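Local coordinates for GTP cyclohydrolase 1 type 2 homolog (Thermus thermophilus, PDB 2YYB), which is of unproven function but belongs to the GTP cyclohydrolase I type 2/NIF3 family and probably binds divalent metal ions, at residues M1-Y9 and L28-V36; L10-Q21 and Y94-E105. All blocks are in the same frame, centred on the assembly; numbering follows the deposited sequence.

Helix 3-13 starts close to the N terminus, and both contacts use it, one after the other along its length. Contact 1 comes first: residues 1-9 meet 28-36, which closes a loop of 18 residues and ties the N-terminal end of the helix to strand 27-30, outermost of its sheet within the chain, and the turn after it. Contact 2 takes up the chain at residue 10 and joins the end of the helix and the following turn to 94-105, across 72 residues. The segments alternate along the chain, so the two loops cross. Strands 27-30 and 92-95 are antiparallel neighbours in one mixed sheet, where Leu28 N lies 3.5 Å from Tyr94 CD1, so one helix is fastened to two adjacent strands.

Contact 1 (M1-Y9 and L28-V36); sequences MDRDELVRY and LQVEGKRTV
The Arg3 guanidinium is sandwiched: Glu31 CG lies over one face, 3.3 Å from Arg3 NH2, and Arg34 CA over the opposite one. At its edge NH2 donates to Gly32 O (2.6 Å, 162° at the hydrogen), while NH1 forms a salt bridge with Asp4 OD2 (3.1 Å) in the guanidinium plane. The Glu31 carboxylate stacks on the group with planes 21° apart, its OE2 making only a long, out-of-plane charge pairing with Arg3 NH2; separately, Glu31 OE1 accepts from Gly77 N of the second subunit. Over one face of the Arg34 guanidinium, Asp4 OD1 is 3.5 Å from Arg34 NH2 and attracts by charge alone. Arg34 NH2 also makes a weak hydrogen bond to Asp2 OD2 within a salt bridge; the closer approach of NH1 is doubtful. These five residues form a salt-bridge network. The backbones meet in a single beta bridge, Asp2 with Thr35, just before helix 3-13: Met1 N binds Val36 O at 2.7 Å, Val36 N binds Met1 O, and Arg3 N donates to Arg34 O. Asp2 is the N-cap, its OD1 taking Asp4 N from above the carboxylate plane. Val36 CG2 packs on Arg3 CB, and one turn on, Val7 CG2 meets Leu28 CB at 4.1 Å.

Contact 2 (L10-Q21 and Y94-E105); sequences LDAYLRIQDFPQ and YAAHLPLDAHEE
Where helix 3-13 ends in a Schellman motif, Leu14, Ile16 and Phe19 pack on Pro99 of helix 98-102, the helix that carries Asp101, a predicted ligand of a divalent metal. Arg15, with positive phi, is the C-prime residue: its N bonds to Ala12 O, and Ile16 N to Asp11 O. Beyond this turn Pro99 CA lies over one face of the Phe19 ring in a CH-pi contact, 3.7 Å from the centroid. Ala102 CB sits at the edge of the same ring, 3.8 Å from Phe19 CE2, and Leu98 CB approaches CD2. Leu14 lays CB against Pro99 CB and sends CD1 to Ala96 CB (4.0 Å) and to the edge of the Tyr94 ring. Tyr94 has CG opposite its backbone N (chi1 -174°) and reaches from strand 92-95 to the helix, where its OH donates to the anti side of Asp11 OD2 at 2.7 Å. Leu10 CD1 lies over the ring face in a CH-pi contact, 4.0 Å from the Tyr94 centroid. A phenylalanine in place of Tyr94 would probably leave the Asp11 carboxylate without its hydroxyl mate. At the far end of helix 98-102, His103 brings NE2 over one face of Tyr13; the rings meet obliquely, planes 41° apart, whereas His224 stacks on Tyr13. Arg15 NH2 reaches Glu104 OE2 at 3.0 Å in a salt bridge whose hydrogen bond is weak. His97 is the N-cap of helix 98-102, and Asp22 accepts from both His97 ND1 and Leu98 N. Asp101, on the helix after strand 92-95, makes a weak hydrogen bond to His64, which directly follows strand 60-63; both are predicted metal ligands, consistent with the two-metal site expected of the NIF3 family.

Contact 1 (M1-Y9 and L28-V36)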
loop_
_atom_site.group_PDB
_atom_site.type_symbol
_atom_site.label_atom_id
_atom_site.label_comp_id
_atom_site.label_asym_id
_atom_site.label_seq_id
_atom_site.Cartn_x
_atom_site.Cartn_y
_atom_site.Cartn_z
ATOM N N MET A 1 29.649 0.886 34.552
ATOM C CA MET A 1 29.775 0.280 33.200
ATOM C C MET A 1 29.540 1.318 32.111
ATOM O O MET A 1 28.780 2.266 32.298
ATOM C CB MET A 1 28.783 -0.877 33.045
ATOM C CG MET A 1 28.713 -1.433 31.630
ATOM S SD MET A 1 28.105 -3.126 31.519
ATOM C CE MET A 1 28.604 -3.548 29.828
ATOM N N ASP A 2 30.229 1.156 30.987
ATOM C CA ASP A 2 30.075 2.072 29.873
ATOM C C ASP A 2 28.699 1.813 29.248
ATOM O O ASP A 2 28.389 0.680 28.882
ATOM C CB ASP A 2 31.184 1.827 28.849
ATOM C CG ASP A 2 31.017 2.664 27.611
ATOM O OD1 ASP A 2 30.216 3.621 27.658
ATOM O OD2 ASP A 2 31.680 2.376 26.595
ATOM N N ARG A 3 27.881 2.859 29.139
ATOM C CA ARG A 3 26.539 2.727 28.591
ATOM C C ARG A 3 26.508 2.192 27.174
ATOM O O ARG A 3 25.625 1.424 26.814
ATOM C CB ARG A 3 25.804 4.076 28.631
ATOM C CG ARG A 3 24.614 4.196 27.668
ATOM C CD ARG A 3 24.960 5.164 26.555
ATOM N NE ARG A 3 24.910 6.529 27.056
ATOM C CZ ARG A 3 25.583 7.561 26.552
ATOM N NH1 ARG A 3 26.386 7.411 25.510
ATOM N NH2 ARG A 3 25.452 8.762 27.103
ATOM N N ASP A 4 27.466 2.602 26.365
ATOM C CA ASP A 4 27.499 2.159 24.988
ATOM C C ASP A 4 27.770 0.657 24.847
ATOM O O ASP A 4 27.318 0.035 23.885
ATOM C CB ASP A 4 28.512 3.012 24.219
ATOM C CG ASP A 4 28.088 4.477 24.143
ATOM O OD1 ASP A 4 28.961 5.370 24.136
ATOM O OD2 ASP A 4 26.864 4.734 24.088
ATOM N N GLU A 5 28.489 0.067 25.799
ATOM C CA GLU A 5 28.748 -1.369 25.736
ATOM C C GLU A 5 27.505 -2.103 26.210
ATOM O O GLU A 5 27.146 -3.153 25.676
ATOM C CB GLU A 5 29.918 -1.762 26.627
ATOM C CG GLU A 5 31.194 -1.051 26.305
ATOM C CD GLU A 5 32.303 -1.443 27.254
ATOM O OE1 GLU A 5 31.983 -1.825 28.412
ATOM O OE2 GLU A 5 33.490 -1.356 26.846
ATOM N N LEU A 6 26.862 -1.548 27.234
ATOM C CA LEU A 6 25.642 -2.128 27.764
ATOM C C LEU A 6 24.599 -2.148 26.635
ATOM O O LEU A 6 23.924 -3.152 26.429
ATOM C CB LEU A 6 25.112 -1.305 28.943
ATOM C CG LEU A 6 24.536 -2.058 30.156
ATOM C CD1 LEU A 6 23.408 -1.230 30.804
ATOM C CD2 LEU A 6 24.017 -3.424 29.727
ATOM N N VAL A 7 24.475 -1.053 25.891
ATOM C CA VAL A 7 23.504 -1.022 24.811
ATOM C C VAL A 7 23.871 -2.039 23.716
ATOM O O VAL A 7 22.997 -2.739 23.194
ATOM C CB VAL A 7 23.374 0.398 24.205
ATOM C CG1 VAL A 7 22.470 0.364 22.996
ATOM C CG2 VAL A 7 22.798 1.355 25.239
ATOM N N ARG A 8 25.157 -2.134 23.389
ATOM C CA ARG A 8 25.624 -3.074 22.377
ATOM C C ARG A 8 25.320 -4.504 22.811
ATOM O O ARG A 8 24.772 -5.298 22.038
ATOM C CB ARG A 8 27.129 -2.921 22.174
ATOM C CG ARG A 8 27.571 -2.691 20.742
ATOM C CD ARG A 8 28.572 -1.553 20.696
ATOM N NE ARG A 8 29.513 -1.625 21.812
ATOM C CZ ARG A 8 30.234 -0.596 22.253
ATOM N NH1 ARG A 8 30.123 0.592 21.665
ATOM N NH2 ARG A 8 31.052 -0.744 23.294
ATOM N N TYR A 9 25.671 -4.830 24.053
ATOM C CA TYR A 9 25.415 -6.164 24.567
ATOM C C TYR A 9 23.931 -6.490 24.476
ATOM O O TYR A 9 23.552 -7.502 23.882
ATOM C CB TYR A 9 25.853 -6.286 26.018
ATOM C CG TYR A 9 25.512 -7.632 26.627
ATOM C CD1 TYR A 9 26.220 -8.793 26.262
ATOM C CD2 TYR A 9 24.499 -7.752 27.584
ATOM C CE1 TYR A 9 25.929 -10.043 26.849
ATOM C CE2 TYR A 9 24.204 -8.991 28.168
ATOM C CZ TYR A 9 24.924 -10.127 27.797
ATOM O OH TYR A 9 24.641 -11.336 28.389
ATOM N N LEU A 28 18.045 1.582 22.704
ATOM C CA LEU A 28 18.150 2.796 23.503
ATOM C C LEU A 28 17.234 3.866 22.925
ATOM O O LEU A 28 17.477 4.362 21.832
ATOM C CB LEU A 28 19.595 3.317 23.518
ATOM C CG LEU A 28 19.868 4.568 24.363
ATOM C CD1 LEU A 28 19.703 4.282 25.848
ATOM C CD2 LEU A 28 21.275 5.034 24.092
ATOM N N GLN A 29 16.191 4.234 23.660
ATOM C CA GLN A 29 15.257 5.243 23.177
ATOM C C GLN A 29 15.630 6.646 23.618
ATOM O O GLN A 29 15.374 7.592 22.898
ATOM C CB GLN A 29 13.832 4.930 23.642
ATOM C CG GLN A 29 13.336 3.558 23.239
ATOM C CD GLN A 29 11.812 3.458 23.264
ATOM O OE1 GLN A 29 11.157 3.989 24.169
ATOM N NE2 GLN A 29 11.246 2.765 22.274
ATOM N N VAL A 30 16.202 6.786 24.811
ATOM C CA VAL A 30 16.620 8.096 25.299
ATOM C C VAL A 30 17.972 7.957 25.962
ATOM O O VAL A 30 18.168 7.122 26.843
ATOM C CB VAL A 30 15.611 8.710 26.309
ATOM C CG1 VAL A 30 16.105 10.080 26.766
ATOM C CG2 VAL A 30 14.236 8.848 25.670
ATOM N N GLU A 31 18.915 8.778 25.521
ATOM C CA GLU A 31 20.271 8.748 26.042
ATOM C C GLU A 31 20.392 9.487 27.384
ATOM O O GLU A 31 19.699 10.473 27.618
ATOM C CB GLU A 31 21.207 9.343 24.988
ATOM C CG GLU A 31 22.680 9.421 25.371
ATOM C CD GLU A 31 23.489 10.194 24.334
ATOM O OE1 GLU A 31 23.664 9.679 23.212
ATOM O OE2 GLU A 31 23.934 11.325 24.631
ATOM N N GLY A 32 21.265 8.970 28.258
ATOM C CA GLY A 32 21.520 9.537 29.579
ATOM C C GLY A 32 23.013 9.469 29.888
ATOM O O GLY A 32 23.833 9.541 28.970
ATOM N N LYS A 33 23.372 9.321 31.163
ATOM C CA LYS A 33 24.775 9.247 31.586
ATOM C C LYS A 33 25.567 8.186 30.833
ATOM O O LYS A 33 25.050 7.101 30.537
ATOM C CB LYS A 33 24.889 8.869 33.063
ATOM C CG LYS A 33 24.285 9.795 34.056
ATOM C CD LYS A 33 24.203 9.087 35.400
ATOM C CE LYS A 33 23.509 9.990 36.404
ATOM N NZ LYS A 33 23.191 9.321 37.705
ATOM N N ARG A 34 26.838 8.472 30.571
ATOM C CA ARG A 34 27.673 7.498 29.892
ATOM C C ARG A 34 28.174 6.409 30.868
ATOM O O ARG A 34 28.545 5.312 30.436
ATOM C CB ARG A 34 28.859 8.181 29.217
ATOM C CG ARG A 34 29.604 7.277 28.243
ATOM C CD ARG A 34 30.744 8.016 27.518
ATOM N NE ARG A 34 31.268 7.247 26.387
ATOM C CZ ARG A 34 31.776 6.013 26.465
ATOM N NH1 ARG A 34 31.844 5.386 27.635
ATOM N NH2 ARG A 34 32.200 5.395 25.361
ATOM N N THR A 35 28.165 6.694 32.167
ATOM C CA THR A 35 28.634 5.712 33.139
ATOM C C THR A 35 27.489 5.143 33.974
ATOM O O THR A 35 26.930 5.814 34.845
ATOM C CB THR A 35 29.726 6.310 34.069
ATOM O OG1 THR A 35 30.896 6.593 33.300
ATOM C CG2 THR A 35 30.113 5.340 35.148
ATOM N N VAL A 36 27.146 3.889 33.702
ATOM C CA VAL A 36 26.048 3.234 34.401
ATOM C C VAL A 36 26.492 2.598 35.704
ATOM O O VAL A 36 27.483 1.887 35.743
ATOM C CB VAL A 36 25.388 2.160 33.499
ATOM C CG1 VAL A 36 24.183 1.578 34.178
ATOM C CG2 VAL A 36 24.977 2.782 32.185
#

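Contact 2 (L10-Q21 and Y94-E105)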
loop_
_atom_site.group_PDB
_atom_site.type_symbol
_atom_site.label_atom_id
_atom_site.label_comp_id
_atom_site.label_asym_id
_atom_site.label_seq_id
_atom_site.Cartn_x
_atom_site.Cartn_y
_atom_site.Cartn_z
ATOM N N LEU A 10 23.091 -5.633 25.059
ATOM C CA LEU A 10 21.647 -5.856 25.041
ATOM C C LEU A 10 21.073 -6.052 23.646
ATOM O O LEU A 10 20.280 -6.965 23.425
ATOM C CB LEU A 10 20.929 -4.718 25.753
ATOM C CG LEU A 10 21.201 -4.756 27.258
ATOM C CD1 LEU A 10 20.500 -3.594 27.955
ATOM C CD2 LEU A 10 20.712 -6.087 27.805
ATOM N N ASP A 11 21.470 -5.213 22.700
ATOM C CA ASP A 11 20.967 -5.364 21.346
ATOM C C ASP A 11 21.377 -6.750 20.837
ATOM O O ASP A 11 20.638 -7.411 20.098
ATOM C CB ASP A 11 21.547 -4.282 20.439
ATOM C CG ASP A 11 21.067 -2.883 20.811
ATOM O OD1 ASP A 11 21.688 -1.912 20.349
ATOM O OD2 ASP A 11 20.066 -2.750 21.551
ATOM N N ALA A 12 22.555 -7.192 21.256
ATOM C CA ALA A 12 23.071 -8.488 20.836
ATOM C C ALA A 12 22.314 -9.629 21.497
ATOM O O ALA A 12 21.768 -10.503 20.817
ATOM C CB ALA A 12 24.543 -8.589 21.177
ATOM N N TYR A 13 22.289 -9.599 22.826
ATOM C CA TYR A 13 21.642 -10.616 23.638
ATOM C C TYR A 13 20.187 -10.825 23.298
ATOM O O TYR A 13 19.710 -11.955 23.297
ATOM C CB TYR A 13 21.769 -10.251 25.118
ATOM C CG TYR A 13 21.198 -11.274 26.071
ATOM C CD1 TYR A 13 21.755 -12.551 26.185
ATOM C CD2 TYR A 13 20.109 -10.961 26.872
ATOM C CE1 TYR A 13 21.236 -13.488 27.082
ATOM C CE2 TYR A 13 19.580 -11.881 27.770
ATOM C CZ TYR A 13 20.143 -13.144 27.876
ATOM O OH TYR A 13 19.610 -14.041 28.785
ATOM N N LEU A 14 19.474 -9.736 23.027
ATOM C CA LEU A 14 18.057 -9.807 22.697
ATOM C C LEU A 14 17.907 -9.916 21.189
ATOM O O LEU A 14 16.819 -10.170 20.683
ATOM C CB LEU A 14 17.347 -8.553 23.212
ATOM C CG LEU A 14 17.540 -8.280 24.710
ATOM C CD1 LEU A 14 17.043 -6.889 25.054
ATOM C CD2 LEU A 14 16.801 -9.326 25.525
ATOM N N ARG A 15 19.025 -9.750 20.485
ATOM C CA ARG A 15 19.060 -9.791 19.028
ATOM C C ARG A 15 17.817 -9.132 18.444
ATOM O O ARG A 15 16.999 -9.762 17.789
ATOM C CB ARG A 15 19.226 -11.234 18.518
ATOM C CG ARG A 15 18.369 -12.276 19.198
ATOM C CD ARG A 15 18.974 -13.664 19.027
ATOM N NE ARG A 15 18.512 -14.565 20.081
ATOM C CZ ARG A 15 19.150 -15.667 20.475
ATOM N NH1 ARG A 15 20.296 -16.028 19.899
ATOM N NH2 ARG A 15 18.652 -16.401 21.467
ATOM N N ILE A 16 17.708 -7.837 18.693
ATOM C CA ILE A 16 16.584 -7.040 18.243
ATOM C C ILE A 16 16.501 -6.884 16.732
ATOM O O ILE A 16 15.543 -6.305 16.218
ATOM C CB ILE A 16 16.640 -5.640 18.883
ATOM C CG1 ILE A 16 17.900 -4.900 18.412
ATOM C CG2 ILE A 16 16.645 -5.778 20.403
ATOM C CD1 ILE A 16 17.945 -3.434 18.796
ATOM N N GLN A 17 17.501 -7.383 16.014
ATOM C CA GLN A 17 17.483 -7.272 14.556
ATOM C C GLN A 17 16.556 -8.332 13.957
ATOM O O GLN A 17 16.164 -8.252 12.790
ATOM C CB GLN A 17 18.895 -7.417 13.974
ATOM C CG GLN A 17 19.562 -8.759 14.249
ATOM C CD GLN A 17 20.071 -8.901 15.681
ATOM O OE1 GLN A 17 20.539 -9.970 16.078
ATOM N NE2 GLN A 17 19.986 -7.821 16.458
ATOM N N ASP A 18 16.199 -9.313 14.776
ATOM C CA ASP A 18 15.322 -10.391 14.353
ATOM C C ASP A 18 13.839 -10.026 14.380
ATOM O O ASP A 18 13.002 -10.795 13.908
ATOM C CB ASP A 18 15.542 -11.618 15.238
ATOM C CG ASP A 18 16.863 -12.304 14.967
ATOM O OD1 ASP A 18 17.134 -13.316 15.642
ATOM O OD2 ASP A 18 17.623 -11.839 14.088
ATOM N N PHE A 19 13.508 -8.861 14.931
ATOM C CA PHE A 19 12.107 -8.447 15.010
ATOM C C PHE A 19 11.898 -7.081 14.363
ATOM O O PHE A 19 11.411 -6.152 15.014
ATOM C CB PHE A 19 11.654 -8.383 16.473
ATOM C CG PHE A 19 12.085 -9.566 17.304
ATOM C CD1 PHE A 19 13.440 -9.811 17.548
ATOM C CD2 PHE A 19 11.136 -10.415 17.879
ATOM C CE1 PHE A 19 13.843 -10.873 18.352
ATOM C CE2 PHE A 19 11.531 -11.485 18.690
ATOM C CZ PHE A 19 12.889 -11.711 18.927
ATOM N N PRO A 20 12.232 -6.958 13.061
ATOM C CA PRO A 20 12.123 -5.737 12.243
ATOM C C PRO A 20 10.710 -5.208 12.009
ATOM O O PRO A 20 10.538 -4.102 11.504
ATOM C CB PRO A 20 12.787 -6.145 10.934
ATOM C CG PRO A 20 12.333 -7.581 10.799
ATOM C CD PRO A 20 12.574 -8.117 12.208
ATOM N N GLN A 21 9.707 -5.998 12.375
ATOM C CA GLN A 21 8.314 -5.604 12.186
ATOM C C GLN A 21 7.626 -5.187 13.497
ATOM O O GLN A 21 6.392 -5.234 13.617
ATOM C CB GLN A 21 7.539 -6.756 11.527
ATOM C CG GLN A 21 7.221 -7.956 12.433
ATOM C CD GLN A 21 8.438 -8.533 13.144
ATOM O OE1 GLN A 21 9.549 -8.548 12.605
ATOM N NE2 GLN A 21 8.225 -9.036 14.357
ATOM N N TYR A 94 16.035 2.372 27.851
ATOM C CA TYR A 94 16.223 1.258 26.921
ATOM C C TYR A 94 14.898 0.473 26.845
ATOM O O TYR A 94 14.393 -0.044 27.862
ATOM C CB TYR A 94 17.350 0.338 27.408
ATOM C CG TYR A 94 17.708 -0.752 26.425
ATOM C CD1 TYR A 94 18.665 -0.536 25.447
ATOM C CD2 TYR A 94 17.063 -1.982 26.451
ATOM C CE1 TYR A 94 18.982 -1.529 24.502
ATOM C CE2 TYR A 94 17.363 -2.980 25.525
ATOM C CZ TYR A 94 18.330 -2.751 24.551
ATOM O OH TYR A 94 18.681 -3.743 23.654
ATOM N N ALA A 95 14.332 0.376 25.650
ATOM C CA ALA A 95 13.064 -0.322 25.492
ATOM C C ALA A 95 13.229 -1.647 24.736
ATOM O O ALA A 95 13.967 -1.724 23.746
ATOM C CB ALA A 95 12.041 0.605 24.774
ATOM N N ALA A 96 12.547 -2.683 25.222
ATOM C CA ALA A 96 12.590 -4.017 24.609
ATOM C C ALA A 96 11.169 -4.584 24.570
ATOM O O ALA A 96 10.643 -5.031 25.590
ATOM C CB ALA A 96 13.510 -4.944 25.411
ATOM N N HIS A 97 10.560 -4.564 23.381
ATOM C CA HIS A 97 9.189 -5.034 23.197
ATOM C C HIS A 97 9.057 -6.524 22.836
ATOM O O HIS A 97 9.139 -7.398 23.709
ATOM C CB HIS A 97 8.506 -4.198 22.120
ATOM C CG HIS A 97 7.025 -4.392 22.055
ATOM N ND1 HIS A 97 6.268 -3.959 20.990
ATOM C CD2 HIS A 97 6.156 -4.932 22.943
ATOM C CE1 HIS A 97 4.993 -4.219 21.225
ATOM N NE2 HIS A 97 4.897 -4.809 22.405
ATOM N N LEU A 98 8.841 -6.806 21.551
ATOM C CA LEU A 98 8.683 -8.185 21.113
ATOM C C LEU A 98 9.871 -9.071 21.491
ATOM O O LEU A 98 9.689 -10.184 21.980
ATOM C CB LEU A 98 8.457 -8.256 19.594
ATOM C CG LEU A 98 7.156 -7.668 19.021
ATOM C CD1 LEU A 98 7.129 -7.915 17.514
ATOM C CD2 LEU A 98 5.937 -8.292 19.679
ATOM N N PRO A 99 11.104 -8.583 21.282
ATOM C CA PRO A 99 12.281 -9.384 21.615
ATOM C C PRO A 99 12.388 -9.800 23.078
ATOM O O PRO A 99 12.956 -10.848 23.378
ATOM C CB PRO A 99 13.437 -8.507 21.145
ATOM C CG PRO A 99 12.896 -7.139 21.281
ATOM C CD PRO A 99 11.499 -7.263 20.767
ATOM N N LEU A 100 11.838 -8.996 23.984
ATOM C CA LEU A 100 11.881 -9.332 25.404
ATOM C C LEU A 100 10.740 -10.303 25.644
ATOM O O LEU A 100 10.778 -11.114 26.567
ATOM C CB LEU A 100 11.672 -8.088 26.278
ATOM C CG LEU A 100 12.334 -8.015 27.663
ATOM C CD1 LEU A 100 11.536 -7.057 28.558
ATOM C CD2 LEU A 100 12.407 -9.380 28.308
ATOM N N ASP A 101 9.706 -10.199 24.815
ATOM C CA ASP A 101 8.551 -11.077 24.926
ATOM C C ASP A 101 9.002 -12.510 24.576
ATOM O O ASP A 101 8.806 -13.445 25.361
ATOM C CB ASP A 101 7.420 -10.587 23.983
ATOM C CG ASP A 101 6.354 -9.757 24.714
ATOM O OD1 ASP A 101 5.711 -8.868 24.114
ATOM O OD2 ASP A 101 6.138 -9.996 25.914
ATOM N N ALA A 102 9.672 -12.649 23.433
ATOM C CA ALA A 102 10.126 -13.939 22.916
ATOM C C ALA A 102 11.372 -14.584 23.492
ATOM O O ALA A 102 11.467 -15.806 23.529
ATOM C CB ALA A 102 10.286 -13.846 21.407
ATOM N N HIS A 103 12.336 -13.789 23.924
ATOM C CA HIS A 103 13.579 -14.358 24.436
ATOM C C HIS A 103 13.392 -15.637 25.254
ATOM O O HIS A 103 12.609 -15.663 26.211
ATOM C CB HIS A 103 14.335 -13.334 25.275
ATOM C CG HIS A 103 15.796 -13.625 25.381
ATOM N ND1 HIS A 103 16.705 -13.217 24.428
ATOM C CD2 HIS A 103 16.499 -14.339 26.292
ATOM C CE1 HIS A 103 17.904 -13.668 24.747
ATOM N NE2 HIS A 103 17.806 -14.353 25.873
ATOM N N GLU A 104 14.134 -16.685 24.874
ATOM C CA GLU A 104 14.078 -17.997 25.544
ATOM C C GLU A 104 14.726 -18.065 26.933
ATOM O O GLU A 104 14.386 -18.946 27.725
ATOM C CB GLU A 104 14.700 -19.099 24.660
ATOM C CG GLU A 104 16.214 -19.272 24.789
ATOM C CD GLU A 104 17.003 -18.173 24.095
ATOM O OE1 GLU A 104 18.153 -17.908 24.523
ATOM O OE2 GLU A 104 16.478 -17.582 23.121
ATOM N N GLU A 105 15.650 -17.151 27.225
ATOM C CA GLU A 105 16.327 -17.124 28.524
ATOM C C GLU A 105 15.665 -16.213 29.557
ATOM O O GLU A 105 15.424 -16.634 30.683
ATOM C CB GLU A 105 17.792 -16.705 28.347
ATOM C CG GLU A 105 18.743 -17.847 28.046
ATOM C CD GLU A 105 18.851 -18.825 29.213
ATOM O OE1 GLU A 105 19.557 -19.853 29.074
ATOM O OE2 GLU A 105 18.233 -18.563 30.275
#